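Local coordinates for UDP-glucose 6-dehydrogenase (Pyrobaculum islandicum, PDB 3VTF), which probably oxidises UDP-glucose to UDP-glucuronate in two successive steps, using two molecules of NAD(+) and one of water, at residues A[30-35]-A[102-107]; A[89-94]-A[124-129]; A[118-123]-A[153-158]; A[204-209]-A[216-221]; A[290-295]-A[304-309]. All blocks are in the same frame, centred on the assembly; numbering follows the deposited sequence.

Interaction 1 of 5, residues A[30-35]-A[102-107]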
# COMPACT_ATOMS: atom_id res chain seq x y z
N GLY A 30 22.91 9.97 16.38
CA GLY A 30 22.07 8.79 16.58
C GLY A 30 22.44 7.81 15.45
O GLY A 30 23.43 7.98 14.69
N TYR A 31 21.62 6.80 15.24
CA TYR A 31 22.04 5.87 14.23
C TYR A 31 22.12 6.49 12.80
O TYR A 31 22.96 6.09 11.98
CB TYR A 31 21.27 4.54 14.31
CG TYR A 31 20.08 4.53 13.49
CD1 TYR A 31 20.14 4.02 12.20
CD2 TYR A 31 18.85 5.06 13.97
CE1 TYR A 31 19.01 4.04 11.37
CE2 TYR A 31 17.69 5.07 13.18
CZ TYR A 31 17.78 4.56 11.87
OH TYR A 31 16.62 4.56 11.09
N VAL A 32 21.22 7.40 12.48
CA VAL A 32 21.31 8.10 11.15
C VAL A 32 22.62 8.92 11.03
O VAL A 32 23.39 8.73 10.10
CB VAL A 32 20.09 9.02 10.90
CG1 VAL A 32 20.28 9.80 9.59
CG2 VAL A 32 18.85 8.15 10.71
N GLY A 33 22.88 9.77 11.99
CA GLY A 33 24.06 10.64 11.95
C GLY A 33 25.34 9.80 11.93
O GLY A 33 26.22 10.08 11.16
N VAL A 34 25.46 8.81 12.82
CA VAL A 34 26.75 8.07 12.92
C VAL A 34 26.97 7.19 11.69
O VAL A 34 28.10 7.12 11.20
CB VAL A 34 26.87 7.27 14.24
CG1 VAL A 34 25.98 6.03 14.16
CG2 VAL A 34 28.34 6.91 14.46
N VAL A 35 25.89 6.67 11.09
CA VAL A 35 26.05 5.88 9.88
C VAL A 35 26.42 6.79 8.70
O VAL A 35 27.23 6.43 7.80
CB VAL A 35 24.79 5.01 9.57
CG1 VAL A 35 24.81 4.48 8.13
CG2 VAL A 35 24.71 3.85 10.55
N PHE A 102 25.36 18.08 7.47
CA PHE A 102 24.12 17.29 7.57
C PHE A 102 23.51 17.40 8.96
O PHE A 102 24.11 16.97 9.97
CB PHE A 102 24.45 15.82 7.25
CG PHE A 102 24.82 15.66 5.78
CD1 PHE A 102 23.87 15.19 4.87
CD2 PHE A 102 26.09 15.99 5.31
CE1 PHE A 102 24.17 15.10 3.54
CE2 PHE A 102 26.39 15.90 3.95
CZ PHE A 102 25.44 15.46 3.07
N ILE A 103 22.30 17.93 9.05
CA ILE A 103 21.67 17.98 10.36
C ILE A 103 20.91 16.68 10.50
O ILE A 103 19.96 16.40 9.70
CB ILE A 103 20.71 19.19 10.47
CG1 ILE A 103 21.55 20.49 10.37
CG2 ILE A 103 19.80 19.11 11.73
CD1 ILE A 103 20.61 21.73 10.26
N ALA A 104 21.25 15.93 11.56
CA ALA A 104 20.64 14.61 11.75
C ALA A 104 20.16 14.44 13.17
O ALA A 104 20.11 13.33 13.66
CB ALA A 104 21.64 13.46 11.40
N VAL A 105 19.79 15.54 13.86
CA VAL A 105 19.32 15.43 15.25
C VAL A 105 17.87 14.93 15.28
O VAL A 105 17.15 14.86 14.23
CB VAL A 105 19.40 16.81 15.93
CG1 VAL A 105 20.87 17.20 15.91
CG2 VAL A 105 18.63 17.87 15.10
N GLY A 106 17.42 14.53 16.47
CA GLY A 106 16.06 13.92 16.52
C GLY A 106 14.89 14.90 16.29
O GLY A 106 15.02 16.17 16.36
N THR A 107 13.75 14.37 15.91
CA THR A 107 12.52 15.16 15.84
C THR A 107 11.47 14.29 16.60
O THR A 107 10.49 13.75 15.97
CB THR A 107 11.99 15.45 14.38
OG1 THR A 107 12.12 14.25 13.57
CG2 THR A 107 12.87 16.60 13.70
O HOH W 1 21.22 10.75 14.16

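Interaction 2 of 5, residues A[89-94]-A[124-129]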
# COMPACT_ATOMS: atom_id res chain seq x y z
N GLU A 89 35.09 19.55 18.93
CA GLU A 89 34.75 19.90 20.32
C GLU A 89 33.49 20.72 20.38
O GLU A 89 32.91 20.89 21.46
CB GLU A 89 35.91 20.73 20.95
CG GLU A 89 37.19 19.95 21.09
CD GLU A 89 36.98 18.75 21.99
OE1 GLU A 89 36.28 18.84 23.03
OE2 GLU A 89 37.50 17.67 21.64
N SER A 90 32.99 21.23 19.23
CA SER A 90 31.71 21.94 19.31
C SER A 90 31.02 21.87 17.94
O SER A 90 31.69 21.59 16.97
CB SER A 90 31.89 23.44 19.70
OG SER A 90 32.45 24.13 18.65
N ALA A 91 29.71 22.08 17.91
CA ALA A 91 28.97 22.06 16.60
C ALA A 91 29.57 23.11 15.71
O ALA A 91 29.91 22.84 14.54
CB ALA A 91 27.49 22.36 16.83
N GLU A 92 29.81 24.30 16.26
CA GLU A 92 30.31 25.43 15.42
C GLU A 92 31.65 25.16 14.80
O GLU A 92 31.91 25.51 13.62
CB GLU A 92 30.40 26.71 16.26
CG GLU A 92 29.05 27.24 16.73
CD GLU A 92 28.47 26.57 17.98
OE1 GLU A 92 29.01 25.56 18.57
OE2 GLU A 92 27.40 27.06 18.41
N GLU A 93 32.53 24.50 15.55
CA GLU A 93 33.84 24.19 14.94
C GLU A 93 33.70 23.11 13.86
O GLU A 93 34.48 23.14 12.91
CB GLU A 93 34.82 23.67 15.98
CG GLU A 93 35.27 24.71 17.03
CD GLU A 93 35.85 23.99 18.25
OE1 GLU A 93 36.85 23.23 18.09
OE2 GLU A 93 35.24 24.08 19.34
N ALA A 94 32.79 22.12 14.04
CA ALA A 94 32.58 21.10 12.96
C ALA A 94 32.15 21.82 11.68
O ALA A 94 32.69 21.60 10.58
CB ALA A 94 31.52 20.10 13.36
N ALA A 124 20.48 24.27 13.58
CA ALA A 124 20.56 25.20 12.42
C ALA A 124 21.29 26.51 12.95
O ALA A 124 22.05 27.14 12.23
CB ALA A 124 19.17 25.60 11.94
N ARG A 125 21.00 26.90 14.18
CA ARG A 125 21.64 28.16 14.72
C ARG A 125 23.12 27.90 14.85
O ARG A 125 23.97 28.78 14.58
CB ARG A 125 21.01 28.54 16.08
CG ARG A 125 19.60 29.09 15.88
CD ARG A 125 19.02 29.87 17.10
NE ARG A 125 17.62 30.25 16.80
CZ ARG A 125 17.29 31.28 16.01
NH1 ARG A 125 18.24 32.06 15.54
NH2 ARG A 125 16.03 31.55 15.67
N ALA A 126 23.49 26.67 15.29
CA ALA A 126 24.92 26.36 15.35
C ALA A 126 25.59 26.40 14.01
O ALA A 126 26.74 26.86 13.88
CB ALA A 126 25.20 25.02 16.05
N VAL A 127 24.88 25.91 12.99
CA VAL A 127 25.35 25.96 11.66
C VAL A 127 25.56 27.42 11.27
O VAL A 127 26.63 27.73 10.70
CB VAL A 127 24.42 25.22 10.68
CG1 VAL A 127 24.88 25.49 9.26
CG2 VAL A 127 24.49 23.65 10.94
N GLY A 128 24.55 28.27 11.56
CA GLY A 128 24.68 29.72 11.22
C GLY A 128 25.94 30.34 11.90
O GLY A 128 26.71 31.03 11.29
N ARG A 129 26.19 30.00 13.14
CA ARG A 129 27.44 30.52 13.84
C ARG A 129 28.71 30.00 13.19
O ARG A 129 29.69 30.71 12.98
CB ARG A 129 27.31 30.11 15.28
CG ARG A 129 26.28 30.97 16.01
CD ARG A 129 26.41 30.87 17.52
NE ARG A 129 26.07 29.53 17.95
CZ ARG A 129 24.84 29.12 18.31
NH1 ARG A 129 23.83 29.95 18.38
NH2 ARG A 129 24.65 27.86 18.66

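Interaction 3 of 5, residues A[118-123]-A[153-158]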
# COMPACT_ATOMS: atom_id res chain seq x y z
N ARG A 118 12.64 21.76 18.04
CA ARG A 118 13.68 22.49 18.82
C ARG A 118 15.08 21.99 18.62
O ARG A 118 16.01 22.79 18.57
CB ARG A 118 13.36 22.41 20.33
CG ARG A 118 12.12 23.22 20.79
CD ARG A 118 11.93 22.93 22.31
NE ARG A 118 11.71 21.47 22.50
CZ ARG A 118 12.21 20.79 23.49
NH1 ARG A 118 12.94 21.41 24.44
NH2 ARG A 118 12.03 19.47 23.51
N TYR A 119 15.29 20.66 18.47
CA TYR A 119 16.65 20.12 18.24
C TYR A 119 17.20 20.57 16.89
O TYR A 119 18.40 20.94 16.77
CB TYR A 119 16.65 18.55 18.30
CG TYR A 119 16.06 18.00 19.62
CD1 TYR A 119 16.91 17.70 20.67
CD2 TYR A 119 14.68 17.87 19.81
CE1 TYR A 119 16.42 17.24 21.89
CE2 TYR A 119 14.20 17.44 21.03
CZ TYR A 119 15.07 17.14 22.08
OH TYR A 119 14.58 16.67 23.30
N VAL A 120 16.34 20.49 15.84
CA VAL A 120 16.73 20.97 14.50
C VAL A 120 17.01 22.52 14.54
O VAL A 120 17.99 22.98 13.94
CB VAL A 120 15.56 20.69 13.51
CG1 VAL A 120 15.73 21.40 12.13
CG2 VAL A 120 15.42 19.13 13.31
N GLU A 121 16.17 23.27 15.26
CA GLU A 121 16.38 24.73 15.28
C GLU A 121 17.74 25.08 15.92
O GLU A 121 18.47 25.90 15.40
CB GLU A 121 15.23 25.46 16.00
CG GLU A 121 15.57 26.95 16.15
CD GLU A 121 14.44 27.80 16.63
OE1 GLU A 121 13.39 27.26 16.93
OE2 GLU A 121 14.61 29.06 16.63
N ALA A 122 18.07 24.43 17.03
CA ALA A 122 19.38 24.67 17.70
C ALA A 122 20.51 24.25 16.85
O ALA A 122 21.56 24.92 16.79
CB ALA A 122 19.47 23.98 19.10
N ALA A 123 20.35 23.14 16.07
CA ALA A 123 21.46 22.72 15.25
C ALA A 123 21.61 23.75 14.11
O ALA A 123 22.72 24.05 13.72
CB ALA A 123 21.13 21.34 14.62
N GLY A 153 12.06 27.19 5.51
CA GLY A 153 11.47 28.10 6.52
C GLY A 153 12.30 28.20 7.77
O GLY A 153 13.34 28.87 7.76
N LEU A 154 11.93 27.45 8.81
CA LEU A 154 12.63 27.50 10.06
C LEU A 154 14.18 27.40 9.94
O LEU A 154 14.90 28.19 10.52
CB LEU A 154 12.12 26.35 10.97
CG LEU A 154 13.01 26.01 12.18
CD1 LEU A 154 13.05 27.22 13.10
CD2 LEU A 154 12.52 24.84 12.98
N VAL A 155 14.69 26.37 9.22
CA VAL A 155 16.16 26.12 9.18
C VAL A 155 16.87 27.26 8.42
O VAL A 155 17.82 27.83 9.00
CB VAL A 155 16.47 24.74 8.50
CG1 VAL A 155 17.94 24.61 8.08
CG2 VAL A 155 16.02 23.55 9.40
N ALA A 156 16.38 27.66 7.25
CA ALA A 156 17.03 28.78 6.52
C ALA A 156 16.99 30.04 7.35
O ALA A 156 17.95 30.81 7.33
CB ALA A 156 16.39 29.01 5.16
N ARG A 157 15.91 30.22 8.09
CA ARG A 157 15.80 31.46 8.92
C ARG A 157 16.73 31.43 10.11
O ARG A 157 17.39 32.41 10.38
CB ARG A 157 14.35 31.68 9.38
CG ARG A 157 14.19 32.94 10.19
CD ARG A 157 12.71 33.25 10.47
NE ARG A 157 11.99 32.10 11.04
CZ ARG A 157 12.16 31.67 12.30
NH1 ARG A 157 13.05 32.26 13.11
NH2 ARG A 157 11.48 30.62 12.77
N ALA A 158 16.76 30.29 10.85
CA ALA A 158 17.61 30.20 11.96
C ALA A 158 19.12 30.30 11.58
O ALA A 158 19.93 30.93 12.34
CB ALA A 158 17.30 28.88 12.72

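Interaction 4 of 5, residues A[204-209]-A[216-221]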
# COMPACT_ATOMS: atom_id res chain seq x y z
N PHE A 204 26.20 20.20 -5.64
CA PHE A 204 27.10 19.78 -4.55
C PHE A 204 26.73 18.37 -4.03
O PHE A 204 27.56 17.50 -3.89
CB PHE A 204 26.99 20.77 -3.41
CG PHE A 204 28.03 20.56 -2.34
CD1 PHE A 204 29.17 21.38 -2.30
CD2 PHE A 204 27.87 19.56 -1.35
CE1 PHE A 204 30.14 21.17 -1.29
CE2 PHE A 204 28.84 19.39 -0.31
CZ PHE A 204 29.96 20.18 -0.29
N LEU A 205 25.44 18.13 -3.81
CA LEU A 205 25.02 16.79 -3.27
C LEU A 205 25.16 15.70 -4.33
O LEU A 205 25.47 14.56 -4.02
CB LEU A 205 23.55 16.87 -2.74
CG LEU A 205 23.48 17.74 -1.47
CD1 LEU A 205 22.04 18.02 -1.05
CD2 LEU A 205 24.15 16.94 -0.38
N LEU A 206 24.93 16.04 -5.60
CA LEU A 206 25.13 15.01 -6.65
C LEU A 206 26.60 14.61 -6.71
O LEU A 206 26.93 13.45 -6.90
CB LEU A 206 24.66 15.47 -8.00
CG LEU A 206 23.18 15.72 -8.18
CD1 LEU A 206 22.81 16.46 -9.51
CD2 LEU A 206 22.50 14.37 -8.06
N ASP A 207 27.47 15.57 -6.49
CA ASP A 207 28.90 15.26 -6.30
C ASP A 207 29.18 14.37 -5.08
O ASP A 207 29.92 13.36 -5.14
CB ASP A 207 29.70 16.57 -6.19
CG ASP A 207 31.19 16.32 -6.12
OD1 ASP A 207 31.78 16.36 -5.00
OD2 ASP A 207 31.74 15.98 -7.18
N VAL A 208 28.61 14.74 -3.94
CA VAL A 208 28.83 13.96 -2.72
C VAL A 208 28.44 12.49 -2.97
O VAL A 208 29.09 11.57 -2.44
CB VAL A 208 27.98 14.55 -1.53
CG1 VAL A 208 27.88 13.55 -0.36
CG2 VAL A 208 28.58 15.83 -1.00
N TYR A 209 27.34 12.26 -3.70
CA TYR A 209 26.83 10.91 -3.86
C TYR A 209 27.28 10.23 -5.17
O TYR A 209 26.77 9.17 -5.52
CB TYR A 209 25.30 10.94 -3.80
CG TYR A 209 24.79 11.27 -2.38
CD1 TYR A 209 24.97 10.34 -1.35
CD2 TYR A 209 24.06 12.47 -2.11
CE1 TYR A 209 24.42 10.57 -0.08
CE2 TYR A 209 23.54 12.75 -0.80
CZ TYR A 209 23.75 11.80 0.19
OH TYR A 209 23.25 11.95 1.49
N LYS A 216 19.03 9.11 -8.50
CA LYS A 216 19.13 10.38 -7.71
C LYS A 216 18.06 11.29 -8.25
O LYS A 216 18.01 11.51 -9.42
CB LYS A 216 20.49 11.00 -7.93
CG LYS A 216 21.53 10.18 -7.15
CD LYS A 216 22.81 9.89 -7.96
CE LYS A 216 23.78 9.03 -7.10
NZ LYS A 216 25.07 8.75 -7.88
N LEU A 217 17.12 11.69 -7.43
CA LEU A 217 16.03 12.51 -7.87
C LEU A 217 16.12 13.89 -7.27
O LEU A 217 16.00 14.06 -6.03
CB LEU A 217 14.67 11.90 -7.46
CG LEU A 217 14.21 10.64 -8.21
CD1 LEU A 217 15.19 9.50 -8.05
CD2 LEU A 217 12.90 10.16 -7.56
N VAL A 218 16.23 14.90 -8.11
CA VAL A 218 16.39 16.24 -7.63
C VAL A 218 15.02 16.89 -7.72
O VAL A 218 14.32 16.79 -8.75
CB VAL A 218 17.41 17.04 -8.54
CG1 VAL A 218 17.37 18.55 -8.20
CG2 VAL A 218 18.82 16.42 -8.38
N MET A 219 14.56 17.53 -6.66
CA MET A 219 13.20 18.07 -6.62
C MET A 219 13.17 19.25 -5.66
O MET A 219 14.17 19.59 -5.11
CB MET A 219 12.19 16.99 -6.22
CG MET A 219 12.39 16.43 -4.84
SD MET A 219 11.31 15.03 -4.45
CE MET A 219 11.85 13.79 -5.60
N LYS A 220 12.03 19.90 -5.47
CA LYS A 220 11.94 20.98 -4.49
C LYS A 220 12.12 20.49 -3.05
O LYS A 220 11.78 19.36 -2.74
CB LYS A 220 10.59 21.68 -4.58
CG LYS A 220 10.14 22.05 -5.98
CD LYS A 220 8.85 22.84 -5.90
CE LYS A 220 8.46 23.46 -7.23
NZ LYS A 220 7.08 24.01 -7.12
N PRO A 221 12.58 21.36 -2.15
CA PRO A 221 12.80 20.95 -0.77
C PRO A 221 11.49 20.46 -0.13
O PRO A 221 11.52 19.48 0.58
CB PRO A 221 13.29 22.24 -0.12
CG PRO A 221 14.06 22.90 -1.19
CD PRO A 221 13.22 22.66 -2.42
O HOH W 2 25.62 11.73 -8.35

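Interaction 5 of 5, residues A[290-295]-A[304-309]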
# COMPACT_ATOMS: atom_id res chain seq x y z
N LEU A 290 1.91 10.19 13.52
CA LEU A 290 1.21 11.18 14.36
C LEU A 290 1.61 12.61 13.88
O LEU A 290 0.78 13.44 13.71
CB LEU A 290 1.66 10.97 15.82
CG LEU A 290 0.95 11.95 16.84
CD1 LEU A 290 -0.54 11.84 16.61
CD2 LEU A 290 1.33 11.50 18.28
N ALA A 291 2.90 12.85 13.64
CA ALA A 291 3.32 14.20 13.10
C ALA A 291 2.64 14.51 11.80
O ALA A 291 2.27 15.68 11.49
CB ALA A 291 4.89 14.32 13.00
N PHE A 292 2.50 13.49 10.93
CA PHE A 292 1.85 13.73 9.63
C PHE A 292 0.41 14.09 9.79
O PHE A 292 -0.12 15.03 9.14
CB PHE A 292 2.00 12.42 8.76
CG PHE A 292 1.62 12.60 7.34
CD1 PHE A 292 2.32 13.50 6.52
CD2 PHE A 292 0.65 11.77 6.75
CE1 PHE A 292 2.02 13.64 5.15
CE2 PHE A 292 0.30 11.92 5.39
CZ PHE A 292 1.02 12.85 4.58
N ILE A 293 -0.26 13.39 10.72
CA ILE A 293 -1.67 13.70 10.96
C ILE A 293 -1.79 15.18 11.49
O ILE A 293 -2.65 15.92 11.03
CB ILE A 293 -2.21 12.73 12.06
CG1 ILE A 293 -2.40 11.32 11.45
CG2 ILE A 293 -3.62 13.16 12.54
CD1 ILE A 293 -2.51 10.19 12.55
N ARG A 294 -0.96 15.49 12.49
CA ARG A 294 -1.02 16.84 13.17
C ARG A 294 -0.66 17.94 12.16
O ARG A 294 -1.26 19.01 12.16
CB ARG A 294 -0.06 16.90 14.30
CG ARG A 294 -0.50 16.00 15.49
CD ARG A 294 -1.83 16.50 16.11
NE ARG A 294 -2.15 15.63 17.25
CZ ARG A 294 -3.15 14.78 17.27
NH1 ARG A 294 -3.99 14.69 16.25
NH2 ARG A 294 -3.31 14.00 18.34
N PHE A 295 0.31 17.67 11.29
CA PHE A 295 0.68 18.65 10.26
C PHE A 295 -0.48 18.87 9.30
O PHE A 295 -0.83 20.01 9.00
CB PHE A 295 1.96 18.13 9.47
CG PHE A 295 2.43 19.10 8.41
CD1 PHE A 295 2.90 20.36 8.77
CD2 PHE A 295 2.35 18.78 7.08
CE1 PHE A 295 3.38 21.28 7.81
CE2 PHE A 295 2.77 19.67 6.11
CZ PHE A 295 3.30 20.93 6.46
N ALA A 304 -7.92 11.24 7.24
CA ALA A 304 -8.76 10.11 7.72
C ALA A 304 -8.01 8.77 7.62
O ALA A 304 -8.08 7.91 8.52
CB ALA A 304 -10.04 10.02 6.84
N ILE A 305 -7.27 8.56 6.51
CA ILE A 305 -6.55 7.24 6.43
C ILE A 305 -5.43 7.17 7.41
O ILE A 305 -5.27 6.16 8.13
CB ILE A 305 -6.03 7.03 4.97
CG1 ILE A 305 -7.27 7.00 4.02
CG2 ILE A 305 -5.25 5.70 4.86
CD1 ILE A 305 -6.89 6.98 2.48
N SER A 306 -4.60 8.22 7.47
CA SER A 306 -3.49 8.20 8.39
C SER A 306 -3.95 8.01 9.83
O SER A 306 -3.30 7.32 10.60
CB SER A 306 -2.68 9.56 8.25
OG SER A 306 -2.28 9.70 6.92
N LYS A 307 -5.08 8.67 10.22
CA LYS A 307 -5.64 8.42 11.60
C LYS A 307 -6.07 6.94 11.77
O LYS A 307 -5.83 6.34 12.80
CB LYS A 307 -6.86 9.35 11.84
CG LYS A 307 -6.37 10.85 12.05
CD LYS A 307 -7.50 11.73 12.67
CE LYS A 307 -8.76 11.62 11.87
NZ LYS A 307 -9.86 12.58 12.25
N ALA A 308 -6.67 6.37 10.75
CA ALA A 308 -7.09 4.94 10.83
C ALA A 308 -5.93 4.05 11.02
O ALA A 308 -5.97 3.07 11.87
CB ALA A 308 -8.00 4.53 9.65
N VAL A 309 -4.81 4.42 10.35
CA VAL A 309 -3.58 3.64 10.48
C VAL A 309 -3.17 3.55 11.91
O VAL A 309 -2.76 2.47 12.42
CB VAL A 309 -2.43 4.30 9.63
CG1 VAL A 309 -1.13 3.63 9.95
CG2 VAL A 309 -2.82 4.13 8.18

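Interaction 1 of 5, residues A[30-35]-A[102-107]
A104 meets the first turn of helix 31-43 through its methyl group. A104 CB sits 3.8 Å from G33 CA and 3.9 Å from G33 N, so the methyl lies against bare backbone. V32 adds a looser apolar touch beside it, with V32 CG1 4.3 Å from A104 CB. No direct hydrogen bond joins the two segments. Water 1 does this work instead. It accepts from G33 N at 2.9 Å and donates to A104 O at 2.9 Å, and a weak bond comes from G30 N. The water links the N-terminal end of the helix, mainly through G33 N, to the carbonyl of A104, just past the end of strand 100-103. G30 and G33 fit the glycine-rich GxGxxG turn of a Rossmann-type nucleotide-binding domain, with G30 as N-cap. A beta carbon at G33 would stand about 3.5 Å from A104 CB, so a side chain there would probably be crowded. Further out, S144 OG lies within hydrogen-bonding reach of both I103 O and V105 O. Y31 touches the bound UDP-glucose, and its OH is hydrogen-bonded to L177 O. T107, a predicted NAD(+) site, is held through OG1 by T145 O.

Interaction 2 of 5, residues A[89-94]-A[124-129]
A91 and A126 make the tight part of this contact. Their methyls meet at 3.6 Å between A91 CB and A126 CB, and A126 is buried. With only methyls at this spot, the two backbones come close: E92 CA and A126 CA are 5.5 Å apart. The other side is more open and is held by charge. The E92 side chain reaches helix 118-134 with its CG 3.7 Å from A126 O and also against R129 CB. A bend at chi2 (82°) then turns the carboxylate toward R129. The exposed R129 grips E92 side-on with two nitrogens, and both go to one oxygen. R129 NE donates to the anti lone pair of E92 OE2 at 2.8 Å; R129 NH2 meets the same oxygen nearly along its C-O bond, at 2.9 Å from E92 OE2. The oxygen lies in the guanidinium plane, while the carboxylate plane is turned 37° from it. R125 O sits over one face of this guanidinium. Behind E92, S90 caps its own helix: S90 OG accepts from E93 N and donates to E93 OE2. The pair of helices lies against the sheet of the NAD-binding domain. A91 and V127 both rest on L27 of strand 23-27, A91 also touches Y50 of strand 46-50, and A124 packs on helix 151-160.

Interaction 3 of 5, residues A[118-123]-A[153-158]
The flat carboxylate of E121 has L154 over one face. L154 CD1 stands 3.8 Å from E121 CD and 3.8 Å from E121 OE1. The carboxylate has a polar partner elsewhere: E121 OE2 forms a salt bridge with R125, one turn along the same helix. R157 approaches too, but its NH1 stays 5.0 Å from E121 OE2, too far for a contact. The E121 chain is extended, with CG anti to the backbone N (chi1 173°), and it crosses L154 at about a right angle. Its methylenes therefore join the packing: L154 CD1 is 4.0 Å from E121 CB, and L154 CD2 touches the same carbon from its other branch. A158 closes the far end, with its CB 4.2 Å from E121 O. Deeper in, V120 and V155 cross at about a right angle. V120 CG1 presses on V155 CG2 at 3.5 Å, tighter than usual for two methyls. Both valines are buried on the sheet side: V155 rests on V140 and V142 of strand 139-142, and V120 on T107 and S144. The segment axes approach to 9.1 Å and run nearly the same way, with a signed crossing angle of -29°. Helix 151-160 has a wider pi-type turn at 153-155. Two neighbouring helices running alike over one face of the parallel part of a mixed sheet, linked through strand 139-142, are characteristic of the beta-alpha-beta repeats of a Rossmann-type domain.

Interaction 4 of 5, residues A[204-209]-A[216-221]
L206 reaches strand 216-219 with both branches of its fork. L206 CD2 lies 3.9 Å from K216 CB, where the two side chains meet at a slant. L206 CD1 touches V218 CG2 at 4.1 Å, the two chains being roughly perpendicular. K216 then runs back toward the end of the helix. A bend at chi2 (135°) starts it off, and beyond this the chain is straight. Its CE passes Y209 CB at 4.1 Å, and K216 NZ donates to Y209 O at 2.9 Å. The ammonium comes from above the carbonyl plane, 48° out of it. Helix 199-208 and strand 216-219 are the last two elements of a beta-alpha-beta unit that begins with strand 192-196, so the lysine helps tie the helix end to this chain's outermost strand. K216 NZ also bonds V212 O in the connecting loop, and water 2 links it to L206 O. An alanine in place of K216 would probably leave the Y209 and V212 carbonyls without their shared donor and the end of the helix less firmly tied. The Y209 ring carries its OH to a hydrogen bond with N173. V218 O accepts from R258 of the second subunit.

Interaction 5 of 5, residues A[290-295]-A[304-309]
S306 is the first residue of helix 304-328 here to touch helix 285-298, and it does so in two ways. Its CB lies 3.7 Å from I293 CG1. Its OG meets the edge of the F292 ring, in the ring plane, 3.6 Å from F292 CD2. The hydroxyl is not bonded to the ring; its hydrogen-bond partner is E244 of the second subunit. The backbone joins in as well, with S306 O 3.6 Å from I293 CD1. K307 follows and offers its aliphatic part. K307 CG sits 3.6 Å from I293 CG2, and the two side chains cross at about a right angle. The lysine bends at chi3 (-52°), and its NZ goes off to a salt bridge with E302. I293 thus has every branch in use, its CG1 set beside the backbone N by a chi1 of -74°. An alanine at I293 would probably open a gap between the helices and leave the K307 methylenes and the S306 CB without their apolar neighbour. The two segments run nearly antiparallel: their axes approach to 9.4 Å at an angle of 149°. No hydrogen bond or salt bridge joins them. Between these segments of the central domain the antiparallel helix pair is held by apolar contact and shape, while the polar ends look elsewhere: K307 to its own chain, S306 across the dimer interface.

Interactions 1, 2 and 3 form one region of the NAD-binding domain. Interactions 2 and 3 share helix 118-134, their centres 12 Å apart. Interaction 1 joins them at the strand end: I103 CD1 is 4.1 Å from A124 CA, and T107 CG2 3.6 Å from V120 CG2. Interaction 4, on the same sheet, meets interaction 1 where F102 touches Y209 and L205. Interaction 1 is closest to the substrate, with Y31 touching UDP-glucose and the V32 side chain about 7 Å from that of C284, the predicted nucleophile. Interaction 5, in the central domain, touches none of the others; its F292 side chain is about 12 Å from the ligand. Interactions 4 and 5 touch the second subunit.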